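Local atomic coordinates of Cas13d (PDB entry 6IV9), a protein that matures its own CRISPR RNA and, guided by it, cleaves target RNA through two HEPN nuclease domains. Residues Y206-G211 with I238-S243; P677-N680 with A685-S688; K836-D841 with M856-T861; H750-D755 with K769-D774. The protein carries 2 engineered substitutions. One frame throughout, in Å; residues are numbered along the deposited sequence.

Contact 1 of 4, residues Y206-G211 with I238-S243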
loop_
_atom_site.group_PDB
_atom_site.type_symbol
_atom_site.label_atom_id
_atom_site.label_comp_id
_atom_site.label_asym_id
_atom_site.label_seq_id
_atom_site.Cartn_x
_atom_site.Cartn_y
_atom_site.Cartn_z
ATOM N N TYR A 206 8.360 19.310 -14.366
ATOM C CA TYR A 206 8.097 18.261 -13.357
ATOM C C TYR A 206 9.159 17.166 -13.413
ATOM O O TYR A 206 9.772 16.879 -12.408
ATOM C CB TYR A 206 6.684 17.698 -13.501
ATOM C CG TYR A 206 6.327 16.742 -12.396
ATOM C CD1 TYR A 206 6.003 17.199 -11.131
ATOM C CD2 TYR A 206 6.368 15.377 -12.607
ATOM C CE1 TYR A 206 5.719 16.321 -10.101
ATOM C CE2 TYR A 206 6.068 14.486 -11.592
ATOM C CZ TYR A 206 5.746 14.961 -10.341
ATOM O OH TYR A 206 5.459 14.062 -9.380
ATOM N N ASP A 207 9.307 16.553 -14.576
ATOM C CA ASP A 207 10.229 15.395 -14.594
ATOM C C ASP A 207 11.581 15.721 -15.200
ATOM O O ASP A 207 12.233 14.827 -15.697
ATOM C CB ASP A 207 9.563 14.033 -14.741
ATOM C CG ASP A 207 9.674 13.256 -13.438
ATOM O OD1 ASP A 207 10.219 13.816 -12.447
ATOM O OD2 ASP A 207 9.222 12.122 -13.427
ATOM N N ASP A 208 11.960 16.989 -15.105
ATOM C CA ASP A 208 13.324 17.420 -15.496
ATOM C C ASP A 208 14.284 16.751 -14.513
ATOM O O ASP A 208 15.438 16.506 -14.873
ATOM C CB ASP A 208 13.461 18.941 -15.460
ATOM C CG ASP A 208 13.387 19.545 -16.847
ATOM O OD1 ASP A 208 12.762 18.918 -17.717
ATOM O OD2 ASP A 208 13.968 20.618 -17.043
ATOM N N PHE A 209 13.779 16.444 -13.319
ATOM C CA PHE A 209 14.642 15.855 -12.279
ATOM C C PHE A 209 14.595 14.335 -12.393
ATOM O O PHE A 209 15.527 13.800 -12.921
ATOM C CB PHE A 209 14.234 16.423 -10.923
ATOM C CG PHE A 209 14.764 15.709 -9.714
ATOM C CD1 PHE A 209 15.972 15.052 -9.748
ATOM C CD2 PHE A 209 14.051 15.708 -8.535
ATOM C CE1 PHE A 209 16.456 14.403 -8.631
ATOM C CE2 PHE A 209 14.531 15.055 -7.419
ATOM C CZ PHE A 209 15.735 14.404 -7.469
ATOM N N MET A 210 13.531 13.684 -11.949
ATOM C CA MET A 210 13.497 12.199 -11.995
ATOM C C MET A 210 13.474 11.641 -13.421
ATOM O O MET A 210 14.004 10.571 -13.614
ATOM C CB MET A 210 12.346 11.620 -11.175
ATOM C CG MET A 210 12.383 12.045 -9.739
ATOM S SD MET A 210 13.541 11.127 -8.750
ATOM C CE MET A 210 12.946 9.458 -8.985
ATOM N N GLY A 211 12.848 12.338 -14.360
ATOM C CA GLY A 211 12.718 11.871 -15.753
ATOM C C GLY A 211 14.039 11.712 -16.486
ATOM O O GLY A 211 14.093 10.888 -17.382
ATOM N N ILE A 238 21.469 15.311 -18.352
ATOM C CA ILE A 238 22.080 14.818 -17.094
ATOM C C ILE A 238 22.413 16.013 -16.202
ATOM O O ILE A 238 22.144 15.939 -15.025
ATOM C CB ILE A 238 23.298 13.942 -17.395
ATOM C CG1 ILE A 238 22.884 12.651 -18.100
ATOM C CG2 ILE A 238 24.065 13.670 -16.122
ATOM C CD1 ILE A 238 24.026 11.830 -18.606
ATOM N N LYS A 239 22.945 17.092 -16.771
ATOM C CA LYS A 239 23.311 18.284 -15.973
ATOM C C LYS A 239 22.073 18.893 -15.329
ATOM O O LYS A 239 22.174 19.346 -14.217
ATOM C CB LYS A 239 24.028 19.307 -16.848
ATOM C CG LYS A 239 25.386 18.860 -17.348
ATOM C CD LYS A 239 26.485 19.826 -16.996
ATOM C CE LYS A 239 27.636 19.772 -17.971
ATOM N NZ LYS A 239 27.196 19.185 -19.254
ATOM N N LYS A 240 20.955 18.907 -16.034
ATOM C CA LYS A 240 19.716 19.452 -15.449
ATOM C C LYS A 240 19.341 18.626 -14.218
ATOM O O LYS A 240 18.963 19.213 -13.231
ATOM C CB LYS A 240 18.578 19.374 -16.465
ATOM C CG LYS A 240 18.673 20.319 -17.648
ATOM C CD LYS A 240 17.308 20.566 -18.240
ATOM C CE LYS A 240 17.323 21.231 -19.598
ATOM N NZ LYS A 240 16.101 22.043 -19.801
ATOM N N SER A 241 19.433 17.302 -14.308
ATOM C CA SER A 241 19.058 16.438 -13.166
ATOM C C SER A 241 20.108 16.547 -12.062
ATOM O O SER A 241 19.732 16.532 -10.921
ATOM C CB SER A 241 18.818 15.019 -13.595
ATOM O OG SER A 241 20.010 14.402 -14.011
ATOM N N LEU A 242 21.379 16.663 -12.422
ATOM C CA LEU A 242 22.455 16.799 -11.410
ATOM C C LEU A 242 22.183 18.048 -10.573
ATOM O O LEU A 242 22.306 18.003 -9.374
ATOM C CB LEU A 242 23.778 16.933 -12.160
ATOM C CG LEU A 242 25.037 16.912 -11.307
ATOM C CD1 LEU A 242 25.023 15.747 -10.349
ATOM C CD2 LEU A 242 26.267 16.853 -12.180
ATOM N N SER A 243 21.799 19.124 -11.236
ATOM C CA SER A 243 21.530 20.395 -10.535
ATOM C C SER A 243 20.350 20.221 -9.572
ATOM O O SER A 243 20.423 20.700 -8.458
ATOM C CB SER A 243 21.341 21.475 -11.552
ATOM O OG SER A 243 20.680 22.580 -10.993
#
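K240 reaches from helix 232-251 to D208 in the loop after helix 168-197, a loop-on-helix packing in what is probably the HEPN1 domain. Its CB leaves the helix toward the loop, and CG, anti to the carbonyl carbon (chi1 -70°), starts an extended chain. CD is the carbon that touches, 3.5 Å from D208 OD2. At the tip, K240 NZ lies 3.8 Å from D208 OD2, a long salt bridge. D208 is poorly ordered, so the charged pair looks loosely held.

Deeper in, S241 is the residue closest to the loop backbone: its CB packs 3.6 Å from F209 O and 3.9 Å from D208 O. That D208 carbonyl oxygen is covered by the contact and has no polar partner in the model. F209 packs on L281 of helix 267-291, while M210 SD rides over one face of its ring, toward the rim. Y206, earlier in the loop, stacks on H828, by sequence probably the HEPN2 histidine. S241 OG turns back into its own helix and donates to I238 O at 2.8 Å, a carbonyl that also accepts L242 N.

Contact 2 of 4, residues P677-N680 with A685-S688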
loop_
_atom_site.group_PDB
_atom_site.type_symbol
_atom_site.label_atom_id
_atom_site.label_comp_id
_atom_site.label_asym_id
_atom_site.label_seq_id
_atom_site.Cartn_x
_atom_site.Cartn_y
_atom_site.Cartn_z
ATOM N N PRO A 677 -13.592 20.750 29.739
ATOM C CA PRO A 677 -14.585 20.128 28.898
ATOM C C PRO A 677 -16.018 20.210 29.433
ATOM O O PRO A 677 -16.178 20.101 30.596
ATOM C CB PRO A 677 -14.217 18.641 28.944
ATOM C CG PRO A 677 -12.797 18.616 29.398
ATOM C CD PRO A 677 -12.667 19.807 30.312
ATOM N N ASP A 678 -16.964 20.506 28.548
ATOM C CA ASP A 678 -18.400 20.399 28.890
ATOM C C ASP A 678 -18.789 18.999 28.427
ATOM O O ASP A 678 -19.224 18.857 27.326
ATOM C CB ASP A 678 -19.248 21.476 28.214
ATOM C CG ASP A 678 -20.732 21.390 28.535
ATOM O OD1 ASP A 678 -21.126 20.480 29.259
ATOM O OD2 ASP A 678 -21.466 22.224 28.051
ATOM N N MET A 679 -18.685 18.012 29.296
ATOM C CA MET A 679 -18.994 16.608 28.921
ATOM C C MET A 679 -20.483 16.405 28.606
ATOM O O MET A 679 -20.802 15.402 27.991
ATOM C CB MET A 679 -18.543 15.621 29.995
ATOM C CG MET A 679 -17.050 15.337 30.004
ATOM S SD MET A 679 -16.112 15.579 28.480
ATOM C CE MET A 679 -16.524 14.102 27.567
ATOM N N ASN A 680 -21.347 17.327 29.032
ATOM C CA ASN A 680 -22.806 17.217 28.800
ATOM C C ASN A 680 -23.175 17.792 27.428
ATOM O O ASN A 680 -24.301 17.621 27.015
ATOM C CB ASN A 680 -23.613 17.846 29.932
ATOM C CG ASN A 680 -23.903 16.911 31.088
ATOM O OD1 ASN A 680 -23.629 15.727 31.029
ATOM N ND2 ASN A 680 -24.474 17.445 32.150
ATOM N N ALA A 685 -21.397 19.426 19.086
ATOM C CA ALA A 685 -20.762 20.554 19.793
ATOM C C ALA A 685 -19.294 20.215 20.073
ATOM O O ALA A 685 -18.471 21.066 19.907
ATOM C CB ALA A 685 -21.505 20.848 21.063
ATOM N N LYS A 686 -19.021 18.994 20.501
ATOM C CA LYS A 686 -17.635 18.563 20.791
ATOM C C LYS A 686 -16.805 18.603 19.505
ATOM O O LYS A 686 -15.717 19.116 19.545
ATOM C CB LYS A 686 -17.656 17.172 21.419
ATOM C CG LYS A 686 -18.335 17.098 22.773
ATOM C CD LYS A 686 -18.218 15.766 23.418
ATOM C CE LYS A 686 -18.590 15.829 24.876
ATOM N NZ LYS A 686 -19.746 14.979 25.181
ATOM N N ARG A 687 -17.352 18.116 18.400
ATOM C CA ARG A 687 -16.616 18.172 17.113
ATOM C C ARG A 687 -16.393 19.641 16.751
ATOM O O ARG A 687 -15.303 19.977 16.364
ATOM C CB ARG A 687 -17.384 17.446 16.011
ATOM C CG ARG A 687 -17.395 15.931 16.132
ATOM C CD ARG A 687 -17.970 15.242 14.911
ATOM N NE ARG A 687 -17.746 13.815 14.854
ATOM C CZ ARG A 687 -18.525 12.896 15.382
ATOM N NH1 ARG A 687 -19.674 13.227 15.923
ATOM N NH2 ARG A 687 -18.150 11.639 15.376
ATOM N N SER A 688 -17.426 20.466 16.920
ATOM C CA SER A 688 -17.351 21.906 16.583
ATOM C C SER A 688 -16.266 22.551 17.431
ATOM O O SER A 688 -15.497 23.320 16.910
ATOM C CB SER A 688 -18.663 22.592 16.774
ATOM O OG SER A 688 -19.586 22.129 15.831
#
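M679 and K686 meet through one polar and one apolar contact. In the polar one, K686 NZ donates to M679 O at 3.0 Å, arriving from well above the carbonyl plane with a C=O...N angle of 119°, not along a lone pair. The lysine chain is extended from CB until it bends at its last torsion (chi4 119°), which swings the ammonium onto the loop. The same NZ forms a salt bridge with E667 and a hydrogen bond with S681 O, so three oxygens grip it in a largely buried setting. The apolar contact is made by methyl and methylene: M679 CE lies 3.8 Å from K686 CE, the two chains crossing at about a right angle. M679 CB points away from the helix, and bends at chi2 and chi3 bring the methyl back. D678 O adds a looser touch, 3.9 Å from K686 CE.

Residues 677-680 lie in the loop joining helix 663-673 to helix 683-696, and the second helix reaches back to the loop that leads into it. A leucine in place of K686 would probably leave M679 O, S681 O and the carboxylate of E667 without their shared ammonium. Within the loop, D678 OD1 accepts N680 N at 3.2 Å, from above the carboxylate plane, forming an Asx turn. Y670 OH bonds D678 N from helix 663-673, and crystal neighbours touch residues 677-680.

Contact 3 of 4, residues K836-D841 with M856-T861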
loop_
_atom_site.group_PDB
_atom_site.type_symbol
_atom_site.label_atom_id
_atom_site.label_comp_id
_atom_site.label_asym_id
_atom_site.label_seq_id
_atom_site.Cartn_x
_atom_site.Cartn_y
_atom_site.Cartn_z
ATOM N N LYS A 836 -5.070 23.760 -1.237
ATOM C CA LYS A 836 -5.300 25.007 -0.466
ATOM C C LYS A 836 -5.934 26.065 -1.373
ATOM O O LYS A 836 -6.735 26.833 -0.912
ATOM C CB LYS A 836 -4.002 25.491 0.176
ATOM C CG LYS A 836 -4.092 26.829 0.881
ATOM C CD LYS A 836 -3.694 27.951 -0.013
ATOM C CE LYS A 836 -3.839 29.313 0.615
ATOM N NZ LYS A 836 -3.137 30.337 -0.187
ATOM N N GLU A 837 -5.570 26.051 -2.640
ATOM C CA GLU A 837 -6.068 27.044 -3.608
ATOM C C GLU A 837 -7.585 26.929 -3.809
ATOM O O GLU A 837 -8.211 27.953 -3.945
ATOM C CB GLU A 837 -5.252 26.897 -4.884
ATOM C CG GLU A 837 -5.369 28.064 -5.819
ATOM C CD GLU A 837 -4.664 29.344 -5.412
ATOM O OE1 GLU A 837 -4.997 30.379 -5.994
ATOM O OE2 GLU A 837 -3.805 29.305 -4.533
ATOM N N TYR A 838 -8.147 25.722 -3.852
ATOM C CA TYR A 838 -9.586 25.601 -4.200
ATOM C C TYR A 838 -10.465 24.943 -3.140
ATOM O O TYR A 838 -11.652 25.102 -3.217
ATOM C CB TYR A 838 -9.729 24.791 -5.485
ATOM C CG TYR A 838 -8.926 25.348 -6.622
ATOM C CD1 TYR A 838 -9.236 26.582 -7.158
ATOM C CD2 TYR A 838 -7.845 24.667 -7.139
ATOM C CE1 TYR A 838 -8.500 27.125 -8.189
ATOM C CE2 TYR A 838 -7.100 25.192 -8.176
ATOM C CZ TYR A 838 -7.431 26.426 -8.701
ATOM O OH TYR A 838 -6.719 26.969 -9.711
ATOM N N ILE A 839 -9.900 24.277 -2.139
ATOM C CA ILE A 839 -10.769 23.544 -1.175
ATOM C C ILE A 839 -11.712 24.511 -0.460
ATOM O O ILE A 839 -12.794 24.100 -0.144
ATOM C CB ILE A 839 -9.976 22.664 -0.203
ATOM C CG1 ILE A 839 -10.871 21.609 0.442
ATOM C CG2 ILE A 839 -9.246 23.493 0.832
ATOM C CD1 ILE A 839 -10.103 20.507 1.096
ATOM N N GLY A 840 -11.278 25.747 -0.257
ATOM C CA GLY A 840 -12.057 26.787 0.432
ATOM C C GLY A 840 -13.320 27.170 -0.311
ATOM O O GLY A 840 -14.216 27.690 0.338
ATOM N N ASP A 841 -13.375 26.922 -1.621
ATOM C CA ASP A 841 -14.538 27.301 -2.465
ATOM C C ASP A 841 -15.652 26.252 -2.448
ATOM O O ASP A 841 -16.663 26.522 -3.032
ATOM C CB ASP A 841 -14.100 27.596 -3.898
ATOM C CG ASP A 841 -13.250 28.842 -4.001
ATOM O OD1 ASP A 841 -13.259 29.616 -3.054
ATOM O OD2 ASP A 841 -12.574 29.011 -5.008
ATOM N N MET A 856 -9.966 19.049 -8.804
ATOM C CA MET A 856 -9.450 18.642 -10.130
ATOM C C MET A 856 -10.103 19.493 -11.219
ATOM O O MET A 856 -9.404 19.940 -12.079
ATOM C CB MET A 856 -9.769 17.172 -10.404
ATOM C CG MET A 856 -9.325 16.715 -11.762
ATOM S SD MET A 856 -7.551 16.663 -12.003
ATOM C CE MET A 856 -7.154 15.169 -11.104
ATOM N N GLN A 857 -11.411 19.683 -11.153
ATOM C CA GLN A 857 -12.141 20.475 -12.174
ATOM C C GLN A 857 -11.653 21.927 -12.156
ATOM O O GLN A 857 -11.531 22.506 -13.198
ATOM C CB GLN A 857 -13.643 20.270 -12.006
ATOM C CG GLN A 857 -14.067 18.863 -12.373
ATOM C CD GLN A 857 -15.506 18.519 -12.111
ATOM O OE1 GLN A 857 -16.327 19.376 -11.841
ATOM N NE2 GLN A 857 -15.813 17.243 -12.197
ATOM N N ARG A 858 -11.405 22.481 -10.981
ATOM C CA ARG A 858 -10.879 23.863 -10.906
ATOM C C ARG A 858 -9.498 23.917 -11.561
ATOM O O ARG A 858 -9.224 24.863 -12.243
ATOM C CB ARG A 858 -10.839 24.334 -9.455
ATOM C CG ARG A 858 -12.212 24.604 -8.868
ATOM C CD ARG A 858 -12.924 25.767 -9.526
ATOM N NE ARG A 858 -12.093 26.947 -9.567
ATOM C CZ ARG A 858 -12.021 27.843 -8.605
ATOM N NH1 ARG A 858 -12.723 27.704 -7.502
ATOM N NH2 ARG A 858 -11.233 28.881 -8.740
ATOM N N CYS A 859 -8.657 22.917 -11.314
ATOM C CA CYS A 859 -7.310 22.888 -11.919
ATOM C C CYS A 859 -7.426 22.761 -13.438
ATOM O O CYS A 859 -6.662 23.380 -14.128
ATOM C CB CYS A 859 -6.499 21.705 -11.410
ATOM S SG CYS A 859 -6.059 21.767 -9.656
ATOM N N ILE A 860 -8.322 21.917 -13.919
ATOM C CA ILE A 860 -8.470 21.702 -15.389
ATOM C C ILE A 860 -8.962 22.973 -16.086
ATOM O O ILE A 860 -8.491 23.250 -17.164
ATOM C CB ILE A 860 -9.418 20.529 -15.686
ATOM C CG1 ILE A 860 -8.900 19.206 -15.128
ATOM C CG2 ILE A 860 -9.710 20.431 -17.166
ATOM C CD1 ILE A 860 -7.838 18.588 -15.950
ATOM N N THR A 861 -9.908 23.675 -15.474
ATOM C CA THR A 861 -10.533 24.856 -16.111
ATOM C C THR A 861 -9.757 26.145 -15.851
ATOM O O THR A 861 -10.145 27.142 -16.393
ATOM C CB THR A 861 -11.981 24.996 -15.660
ATOM O OG1 THR A 861 -11.980 25.156 -14.247
ATOM C CG2 THR A 861 -12.823 23.813 -16.067
#
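R858 lies folded over the ring of Y838, with D841 holding its far end. Its CB sits above the centre of the ring, 3.6 Å from the centroid and almost on the ring normal, a CH-pi contact. Bends at chi2 (-66°) and chi3 then curl the chain round to the CD1 and CE1 side of the ring, bringing NH2 to 3.3 Å from Y838 CE1. The ring carbons CD1 and CE1 thus press on one face of the guanidinium, but the two planes stand 60° apart and the groups do not stack in parallel. The carboxylate of D841 is turned quite differently: it is nearly coplanar with the guanidinium. NH1 of R858 donates to the anti lone pair of D841 OD2 at 2.8 Å, with an N-H...O angle of 156°, a salt bridge that helps hold the guanidinium's rotation. The same NH1 bonds Y854 OH one turn back.

The contact is a helix-to-helix packing in the probable HEPN2 domain, between residues 836-841, on and just after helix 835-838, and the C-terminal part of helix 848-861. An alanine at R858 is likely to leave the D841 carboxylate without its counter-charge and one face of the Y838 ring poorly covered. The opposite face of that ring is met by E837 CG, toward the rim. C859 comes in obliquely from the next position of the helix, its SG 3.9 Å from Y838 CE2, a sulfur-aromatic contact. L879 and L880 of helix 876-882 also touch the R858 side chain.

Contact 4 of 4, residues H750-D755 with K769-D774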
loop_
_atom_site.group_PDB
_atom_site.type_symbol
_atom_site.label_atom_id
_atom_site.label_comp_id
_atom_site.label_asym_id
_atom_site.label_seq_id
_atom_site.Cartn_x
_atom_site.Cartn_y
_atom_site.Cartn_z
ATOM N N HIS A 750 -2.311 4.208 -16.060
ATOM C CA HIS A 750 -1.347 3.119 -16.330
ATOM C C HIS A 750 -2.008 2.060 -17.221
ATOM O O HIS A 750 -1.403 1.647 -18.172
ATOM C CB HIS A 750 -0.931 2.492 -15.002
ATOM C CG HIS A 750 -0.354 1.131 -15.149
ATOM N ND1 HIS A 750 0.928 0.931 -15.516
ATOM C CD2 HIS A 750 -0.896 -0.087 -15.015
ATOM C CE1 HIS A 750 1.163 -0.344 -15.587
ATOM N NE2 HIS A 750 0.072 -0.984 -15.289
ATOM N N CYS A 751 -3.231 1.670 -16.892
ATOM C CA CYS A 751 -3.975 0.646 -17.665
ATOM C C CYS A 751 -4.305 1.119 -19.082
ATOM O O CYS A 751 -4.238 0.307 -19.980
ATOM C CB CYS A 751 -5.224 0.245 -16.918
ATOM S SG CYS A 751 -4.802 -0.681 -15.430
ATOM N N LEU A 752 -4.693 2.381 -19.228
ATOM C CA LEU A 752 -5.017 2.925 -20.565
ATOM C C LEU A 752 -3.766 2.878 -21.444
ATOM O O LEU A 752 -3.867 2.426 -22.548
ATOM C CB LEU A 752 -5.500 4.365 -20.404
ATOM C CG LEU A 752 -5.658 5.155 -21.697
ATOM C CD1 LEU A 752 -6.641 4.491 -22.631
ATOM C CD2 LEU A 752 -6.079 6.581 -21.419
ATOM N N GLU A 753 -2.624 3.322 -20.936
ATOM C CA GLU A 753 -1.394 3.272 -21.756
ATOM C C GLU A 753 -1.052 1.810 -22.088
ATOM O O GLU A 753 -0.734 1.516 -23.217
ATOM C CB GLU A 753 -0.229 3.892 -20.990
ATOM C CG GLU A 753 -0.394 5.357 -20.677
ATOM C CD GLU A 753 0.868 5.984 -20.107
ATOM O OE1 GLU A 753 1.801 5.258 -19.836
ATOM O OE2 GLU A 753 0.900 7.178 -19.941
ATOM N N ARG A 754 -1.133 0.932 -21.102
ATOM C CA ARG A 754 -0.821 -0.498 -21.309
ATOM C C ARG A 754 -1.798 -1.121 -22.315
ATOM O O ARG A 754 -1.359 -1.784 -23.219
ATOM C CB ARG A 754 -0.974 -1.189 -19.954
ATOM C CG ARG A 754 -0.931 -2.708 -19.991
ATOM C CD ARG A 754 -1.533 -3.327 -18.750
ATOM N NE ARG A 754 -2.971 -3.358 -18.801
ATOM C CZ ARG A 754 -3.752 -3.630 -17.785
ATOM N NH1 ARG A 754 -3.222 -3.911 -16.618
ATOM N NH2 ARG A 754 -5.057 -3.634 -17.930
ATOM N N ASP A 755 -3.086 -0.891 -22.122
ATOM C CA ASP A 755 -4.163 -1.449 -22.979
ATOM C C ASP A 755 -4.048 -0.892 -24.401
ATOM O O ASP A 755 -4.204 -1.645 -25.329
ATOM C CB ASP A 755 -5.530 -1.284 -22.318
ATOM C CG ASP A 755 -5.674 -2.041 -21.007
ATOM O OD1 ASP A 755 -4.935 -2.978 -20.799
ATOM O OD2 ASP A 755 -6.524 -1.683 -20.228
ATOM N N LYS A 769 -2.017 5.802 -34.798
ATOM C CA LYS A 769 -2.383 6.674 -33.654
ATOM C C LYS A 769 -1.312 6.769 -32.564
ATOM O O LYS A 769 -0.676 5.786 -32.280
ATOM C CB LYS A 769 -3.711 6.199 -33.070
ATOM C CG LYS A 769 -4.825 6.010 -34.080
ATOM C CD LYS A 769 -5.129 7.272 -34.828
ATOM C CE LYS A 769 -6.351 7.164 -35.704
ATOM N NZ LYS A 769 -7.015 8.473 -35.846
ATOM N N ASN A 770 -1.183 7.958 -31.980
ATOM C CA ASN A 770 -0.311 8.254 -30.815
ATOM C C ASN A 770 -1.286 8.578 -29.677
ATOM O O ASN A 770 -2.069 9.492 -29.833
ATOM C CB ASN A 770 0.676 9.384 -31.108
ATOM C CG ASN A 770 1.418 9.907 -29.896
ATOM O OD1 ASN A 770 1.030 10.903 -29.304
ATOM N ND2 ASN A 770 2.511 9.268 -29.527
ATOM N N LEU A 771 -1.210 7.862 -28.564
ATOM C CA LEU A 771 -2.231 8.021 -27.500
ATOM C C LEU A 771 -2.280 9.445 -26.946
ATOM O O LEU A 771 -3.358 9.972 -26.820
ATOM C CB LEU A 771 -1.917 7.032 -26.382
ATOM C CG LEU A 771 -2.836 7.122 -25.175
ATOM C CD1 LEU A 771 -4.257 6.785 -25.556
ATOM C CD2 LEU A 771 -2.347 6.206 -24.081
ATOM N N LYS A 772 -1.126 10.049 -26.711
ATOM C CA LYS A 772 -1.050 11.396 -26.092
ATOM C C LYS A 772 -1.700 12.472 -26.971
ATOM O O LYS A 772 -2.074 13.477 -26.426
ATOM C CB LYS A 772 0.367 11.698 -25.615
ATOM C CG LYS A 772 0.924 10.672 -24.639
ATOM C CD LYS A 772 2.001 11.195 -23.700
ATOM C CE LYS A 772 2.484 10.177 -22.685
ATOM N NZ LYS A 772 1.500 9.089 -22.483
ATOM N N ASN A 773 -1.817 12.247 -28.276
ATOM C CA ASN A 773 -2.480 13.228 -29.174
ATOM C C ASN A 773 -3.949 13.344 -28.769
ATOM O O ASN A 773 -4.504 14.404 -28.918
ATOM C CB ASN A 773 -2.340 12.853 -30.648
ATOM C CG ASN A 773 -0.930 13.009 -31.174
ATOM O OD1 ASN A 773 -0.112 13.695 -30.580
ATOM N ND2 ASN A 773 -0.632 12.377 -32.291
ATOM N N ASP A 774 -4.557 12.225 -28.403
ATOM C CA ASP A 774 -5.962 12.202 -27.951
ATOM C C ASP A 774 -6.138 10.962 -27.084
ATOM O O ASP A 774 -6.269 9.893 -27.641
ATOM C CB ASP A 774 -6.936 12.218 -29.127
ATOM C CG ASP A 774 -8.379 12.428 -28.716
ATOM O OD1 ASP A 774 -8.645 12.391 -27.531
ATOM O OD2 ASP A 774 -9.205 12.621 -29.586
#
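E753 on the long helix 713-760 and L771 in the short 3-10 turn after it approach most closely in backbone, their CA atoms 7.5 Å apart. L771 makes the apolar contact. With CG anti to the backbone N (chi1 177°), its CB points toward the helix and CD2 settles against E753, 3.9 Å from E753 CA and 4.0 Å from E753 CG. The same methyl lies 4.2 Å from L752 CG, so one leucine branch spans two consecutive residues of the helix. E753 and L771 cross at about a right angle, and the glutamate, extended beyond CG, carries its carboxylate past the leucine.

There the two carboxylate oxygens part company. OE2 of E753 receives K772 NZ at 3.2 Å, a weak hydrogen bond within a salt bridge, made possible by a bend at the end of the lysine chain. OE1 accepts the backbone N of H293, by sequence probably the histidine of a HEPN motif, so E753 bridges the 3-10 turn and the backbone of that residue. The nearest atom of the contact is about 5 Å from the bound RNA.

L752 and L771 continue the apolar layer onto L778 and I777 of helix 777-788, which D774 introduces by capping a backbone N, while helix 168-197 packs against H750, C751 and R754 and R820 of helix 816-827 bonds K772 O.

Along the chain the order is contact 1, 2, 4, 3, each closing before the next opens. Contacts 1, 3 and 4 form a group with centres 25 to 28 Å apart and nearest atoms about 11 to 13 Å apart. Contact 2 is the outlier, its centre 33 Å from that of contact 3 and 53 Å from that of contact 4, although helices 683-696 and 713-760 follow each other in sequence. Helix 168-197 links contacts 1 and 4, touching the 206-211 loop and helix 713-760, and helix 816-827 borders contacts 3 and 4. The three probably lie around the junction of the two HEPN domains, consistent with one composite nuclease surface.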